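Local coordinates for initiator protein NS1 (Human bocavirus, PDB 4KW3) that probably binds and nicks the viral replication origin through this N-terminal domain, starting rolling-circle DNA replication, with helicase activity supplied by a later region, at residues V82-K93 / I118-N129. Numbering follows the deposited sequence.
Sequences VYMATTTLMSHK and IIVGGEGLSKRN
Val-82, Thr-86 and Met-90 of helix 74-94 lie over Ile-118 and Val-120 of strand 114-122, a helix-on-sheet packing in the origin-recognition/nickase domain, a member of the Rep clan, where the helix lies on one face of the central mixed beta-sheet. The two axes run nearly parallel, 24° apart and 10.2 Å at closest approach.

In the apolar layer, these three helix residues, spaced one turn apart, meet alternate strand residues whose side chains point to the helix. Val-82 CG1 meets Ile-118 CG1 at 3.4 Å, and CG2 of the same isoleucine lies 3.6 Å from Thr-86 OG1, the two side chains sliding past each other in opposite directions. That threonine suits a buried helix face because its methyl CG2, anti to the backbone N, packs on Val-120 CG2, while its hydroxyl OG1 turns back to Val-82 O at 2.9 Å. This carbonyl also accepts Thr-86 N, and OG1 approaches it from above the carbonyl plane. Ile-118 follows His-117, a predicted ligand of a divalent metal ion, in the sequence.

Met-90 reaches farther along the strand. Bends at chi2 and chi3 carry SD between Val-120 CG2 and Leu-125 CD1, each 3.9 Å away, with the methionine and leucine side chains crossing at about a right angle. Its methyl CE ends 3.3 Å from Glu-123 O, a carbonyl that accepts a hydrogen bond from Gln-94 NE2.

Beyond the strand, Gly-124, at the third position of a type II turn from Gly-122 to Leu-125, has positive phi and no side chain, letting the turn approach the helix: Lys-93 CB lies 3.6 Å from Gly-124 O. The lysine's aliphatic stem runs on toward the amide of Asn-129, and its NZ hydrogen-bonds to Ser-133 OG, just before helix 134-149, and Gln-136 OE1, in its first turn. Asn-129 ties the loop together with both polar atoms of its amide: OD1 accepts a bent bond (137°) from Ser-126 N, and ND2 gives Gly-124 O an almost straight one (2.8 Å, 171°) lying in the carbonyl plane.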
loop_
_atom_site.group_PDB
_atom_site.type_symbol
_atom_site.label_atom_id
_atom_site.label_comp_id
_atom_site.label_asym_id
_atom_site.label_seq_id
_atom_site.Cartn_x
_atom_site.Cartn_y
_atom_site.Cartn_z
ATOM N N VAL A 82 3.685 5.918 0.865
ATOM C CA VAL A 82 4.483 4.939 1.584
ATOM C C VAL A 82 5.775 4.594 0.830
ATOM O O VAL A 82 6.854 4.528 1.436
ATOM C CB VAL A 82 3.655 3.658 1.882
ATOM C CG1 VAL A 82 4.533 2.567 2.439
ATOM C CG2 VAL A 82 2.533 3.967 2.867
ATOM N N TYR A 83 5.670 4.414 -0.487
ATOM C CA TYR A 83 6.841 4.173 -1.330
ATOM C C TYR A 83 7.867 5.327 -1.228
ATOM O O TYR A 83 9.063 5.099 -1.004
ATOM C CB TYR A 83 6.448 3.932 -2.799
ATOM C CG TYR A 83 7.650 3.695 -3.685
ATOM C CD1 TYR A 83 8.329 4.754 -4.269
ATOM C CD2 TYR A 83 8.131 2.413 -3.904
ATOM C CE1 TYR A 83 9.458 4.538 -5.038
ATOM C CE2 TYR A 83 9.250 2.190 -4.673
ATOM C CZ TYR A 83 9.903 3.252 -5.238
ATOM O OH TYR A 83 11.015 3.026 -6.008
ATOM N N MET A 84 7.412 6.557 -1.438
ATOM C CA MET A 84 8.292 7.702 -1.233
ATOM C C MET A 84 8.953 7.707 0.165
ATOM O O MET A 84 10.163 7.937 0.283
ATOM C CB MET A 84 7.552 9.016 -1.496
ATOM C CG MET A 84 7.264 9.251 -2.999
ATOM S SD MET A 84 6.504 10.857 -3.356
ATOM C CE MET A 84 4.863 10.656 -2.675
ATOM N N ALA A 85 8.161 7.449 1.207
ATOM C CA ALA A 85 8.680 7.387 2.563
ATOM C C ALA A 85 9.756 6.302 2.719
ATOM O O ALA A 85 10.761 6.523 3.405
ATOM C CB ALA A 85 7.555 7.195 3.567
ATOM N N THR A 86 9.549 5.159 2.063
ATOM C CA THR A 86 10.491 4.040 2.111
ATOM C C THR A 86 11.819 4.422 1.455
ATOM O O THR A 86 12.900 4.070 1.933
ATOM C CB THR A 86 9.941 2.781 1.387
ATOM O OG1 THR A 86 8.690 2.381 1.957
ATOM C CG2 THR A 86 10.915 1.628 1.500
ATOM N N THR A 87 11.708 5.126 0.339
ATOM C CA THR A 87 12.840 5.693 -0.375
ATOM C C THR A 87 13.594 6.645 0.537
ATOM O O THR A 87 14.820 6.578 0.648
ATOM C CB THR A 87 12.355 6.440 -1.637
ATOM O OG1 THR A 87 11.930 5.475 -2.611
ATOM C CG2 THR A 87 13.448 7.227 -2.227
ATOM N N THR A 88 12.856 7.543 1.180
ATOM C CA THR A 88 13.459 8.443 2.143
ATOM C C THR A 88 14.160 7.655 3.260
ATOM O O THR A 88 15.289 7.992 3.639
ATOM C CB THR A 88 12.423 9.405 2.732
ATOM O OG1 THR A 88 11.820 10.157 1.671
ATOM C CG2 THR A 88 13.075 10.373 3.750
ATOM N N LEU A 89 13.501 6.602 3.761
ATOM C CA LEU A 89 14.078 5.755 4.808
ATOM C C LEU A 89 15.422 5.180 4.395
ATOM O O LEU A 89 16.407 5.340 5.123
ATOM C CB LEU A 89 13.154 4.604 5.178
ATOM C CG LEU A 89 13.775 3.601 6.172
ATOM C CD1 LEU A 89 13.879 4.144 7.583
ATOM C CD2 LEU A 89 12.976 2.310 6.188
ATOM N N MET A 90 15.469 4.540 3.224
ATOM C CA MET A 90 16.710 3.926 2.744
ATOM C C MET A 90 17.772 4.989 2.490
ATOM O O MET A 90 18.964 4.773 2.692
ATOM C CB MET A 90 16.473 3.099 1.488
ATOM C CG MET A 90 15.660 1.873 1.775
ATOM S SD MET A 90 16.353 0.941 3.157
ATOM C CE MET A 90 17.685 0.049 2.356
ATOM N N SER A 91 17.311 6.142 2.033
ATOM C CA SER A 91 18.166 7.290 1.840
ATOM C C SER A 91 18.912 7.664 3.134
ATOM O O SER A 91 20.129 7.886 3.117
ATOM C CB SER A 91 17.315 8.459 1.354
ATOM O OG SER A 91 18.113 9.513 0.887
ATOM N N HIS A 92 18.184 7.713 4.248
ATOM C CA HIS A 92 18.794 7.957 5.548
ATOM C C HIS A 92 19.748 6.818 5.935
ATOM O O HIS A 92 20.882 7.072 6.330
ATOM C CB HIS A 92 17.742 8.155 6.650
ATOM C CG HIS A 92 16.972 9.437 6.551
ATOM N ND1 HIS A 92 16.877 10.169 5.388
ATOM C CD2 HIS A 92 16.258 10.118 7.480
ATOM C CE1 HIS A 92 16.140 11.244 5.602
ATOM N NE2 HIS A 92 15.751 11.236 6.862
ATOM N N LYS A 93 19.291 5.569 5.826
ATOM C CA LYS A 93 20.108 4.423 6.231
ATOM C C LYS A 93 21.422 4.343 5.472
ATOM O O LYS A 93 22.423 3.888 6.020
ATOM C CB LYS A 93 19.359 3.099 6.074
ATOM C CG LYS A 93 18.102 2.978 6.908
ATOM C CD LYS A 93 18.412 3.085 8.380
ATOM C CE LYS A 93 17.188 2.724 9.207
ATOM N NZ LYS A 93 17.403 3.048 10.649
ATOM N N ILE A 118 4.998 -3.348 2.961
ATOM C CA ILE A 118 6.227 -2.868 2.344
ATOM C C ILE A 118 7.283 -3.960 2.419
ATOM O O ILE A 118 7.636 -4.415 3.505
ATOM C CB ILE A 118 6.784 -1.638 3.094
ATOM C CG1 ILE A 118 5.717 -0.554 3.208
ATOM C CG2 ILE A 118 8.067 -1.102 2.447
ATOM C CD1 ILE A 118 5.147 -0.411 4.586
ATOM N N ILE A 119 7.789 -4.382 1.270
ATOM C CA ILE A 119 8.977 -5.223 1.258
ATOM C C ILE A 119 10.138 -4.344 0.814
ATOM O O ILE A 119 10.119 -3.765 -0.273
ATOM C CB ILE A 119 8.851 -6.441 0.306
ATOM C CG1 ILE A 119 7.557 -7.207 0.562
ATOM C CG2 ILE A 119 10.023 -7.373 0.492
ATOM C CD1 ILE A 119 7.243 -8.185 -0.514
ATOM N N VAL A 120 11.144 -4.234 1.665
ATOM C CA VAL A 120 12.294 -3.410 1.350
ATOM C C VAL A 120 13.616 -4.126 1.663
ATOM O O VAL A 120 13.762 -4.803 2.700
ATOM C CB VAL A 120 12.205 -2.064 2.078
ATOM C CG1 VAL A 120 11.918 -2.268 3.574
ATOM C CG2 VAL A 120 13.459 -1.262 1.850
ATOM N N GLY A 121 14.579 -3.973 0.758
ATOM C CA GLY A 121 15.854 -4.639 0.910
ATOM C C GLY A 121 16.999 -3.851 0.314
ATOM O O GLY A 121 16.852 -3.184 -0.713
ATOM N N GLY A 122 18.160 -3.960 0.944
ATOM C CA GLY A 122 19.320 -3.223 0.503
ATOM C C GLY A 122 20.212 -2.844 1.657
ATOM O O GLY A 122 19.873 -3.088 2.816
ATOM N N GLU A 123 21.358 -2.256 1.316
ATOM C CA GLU A 123 22.379 -1.827 2.266
ATOM C C GLU A 123 21.786 -0.809 3.226
ATOM O O GLU A 123 21.002 0.031 2.810
ATOM C CB GLU A 123 23.556 -1.210 1.505
ATOM C CG GLU A 123 24.880 -1.232 2.229
ATOM C CD GLU A 123 26.043 -0.839 1.330
ATOM O OE1 GLU A 123 25.800 -0.268 0.244
ATOM O OE2 GLU A 123 27.200 -1.119 1.703
ATOM N N GLY A 124 22.144 -0.895 4.506
ATOM C CA GLY A 124 21.630 0.021 5.511
ATOM C C GLY A 124 20.566 -0.572 6.419
ATOM O O GLY A 124 20.337 -0.061 7.521
ATOM N N LEU A 125 19.895 -1.627 5.950
ATOM C CA LEU A 125 18.998 -2.409 6.800
ATOM C C LEU A 125 19.678 -3.708 7.197
ATOM O O LEU A 125 20.508 -4.243 6.454
ATOM C CB LEU A 125 17.666 -2.739 6.117
ATOM C CG LEU A 125 16.591 -1.663 6.016
ATOM C CD1 LEU A 125 15.429 -2.197 5.225
ATOM C CD2 LEU A 125 16.125 -1.235 7.387
ATOM N N SER A 126 19.342 -4.199 8.384
ATOM C CA SER A 126 19.849 -5.483 8.849
ATOM C C SER A 126 18.966 -5.981 9.989
ATOM O O SER A 126 18.108 -5.240 10.470
ATOM C CB SER A 126 21.287 -5.323 9.343
ATOM O OG SER A 126 21.317 -4.566 10.546
ATOM N N LYS A 127 19.186 -7.225 10.423
ATOM C CA LYS A 127 18.503 -7.775 11.592
ATOM C C LYS A 127 18.670 -6.856 12.793
ATOM O O LYS A 127 17.803 -6.744 13.654
ATOM C CB LYS A 127 19.011 -9.187 11.943
ATOM C CG LYS A 127 18.307 -10.325 11.226
ATOM C CD LYS A 127 18.299 -11.581 12.107
ATOM C CE LYS A 127 17.142 -12.516 11.743
ATOM N NZ LYS A 127 17.108 -12.952 10.309
ATOM N N ARG A 128 19.811 -6.198 12.826
ATOM C CA ARG A 128 20.227 -5.373 13.940
ATOM C C ARG A 128 19.340 -4.114 14.071
ATOM O O ARG A 128 19.003 -3.700 15.182
ATOM C CB ARG A 128 21.725 -5.072 13.746
ATOM C CG ARG A 128 22.519 -4.674 14.956
ATOM C CD ARG A 128 23.907 -4.191 14.531
ATOM N NE ARG A 128 23.855 -3.326 13.350
ATOM C CZ ARG A 128 23.595 -2.021 13.376
ATOM N NH1 ARG A 128 23.399 -1.402 14.534
ATOM N NH2 ARG A 128 23.561 -1.327 12.241
ATOM N N ASN A 129 19.005 -3.487 12.945
ATOM C CA ASN A 129 18.199 -2.257 12.950
ATOM C C ASN A 129 16.771 -2.305 12.389
ATOM O O ASN A 129 16.001 -1.364 12.582
ATOM C CB ASN A 129 18.973 -1.076 12.333
ATOM C CG ASN A 129 19.164 -1.203 10.825
ATOM O OD1 ASN A 129 18.876 -2.244 10.218
ATOM N ND2 ASN A 129 19.656 -0.127 10.210
#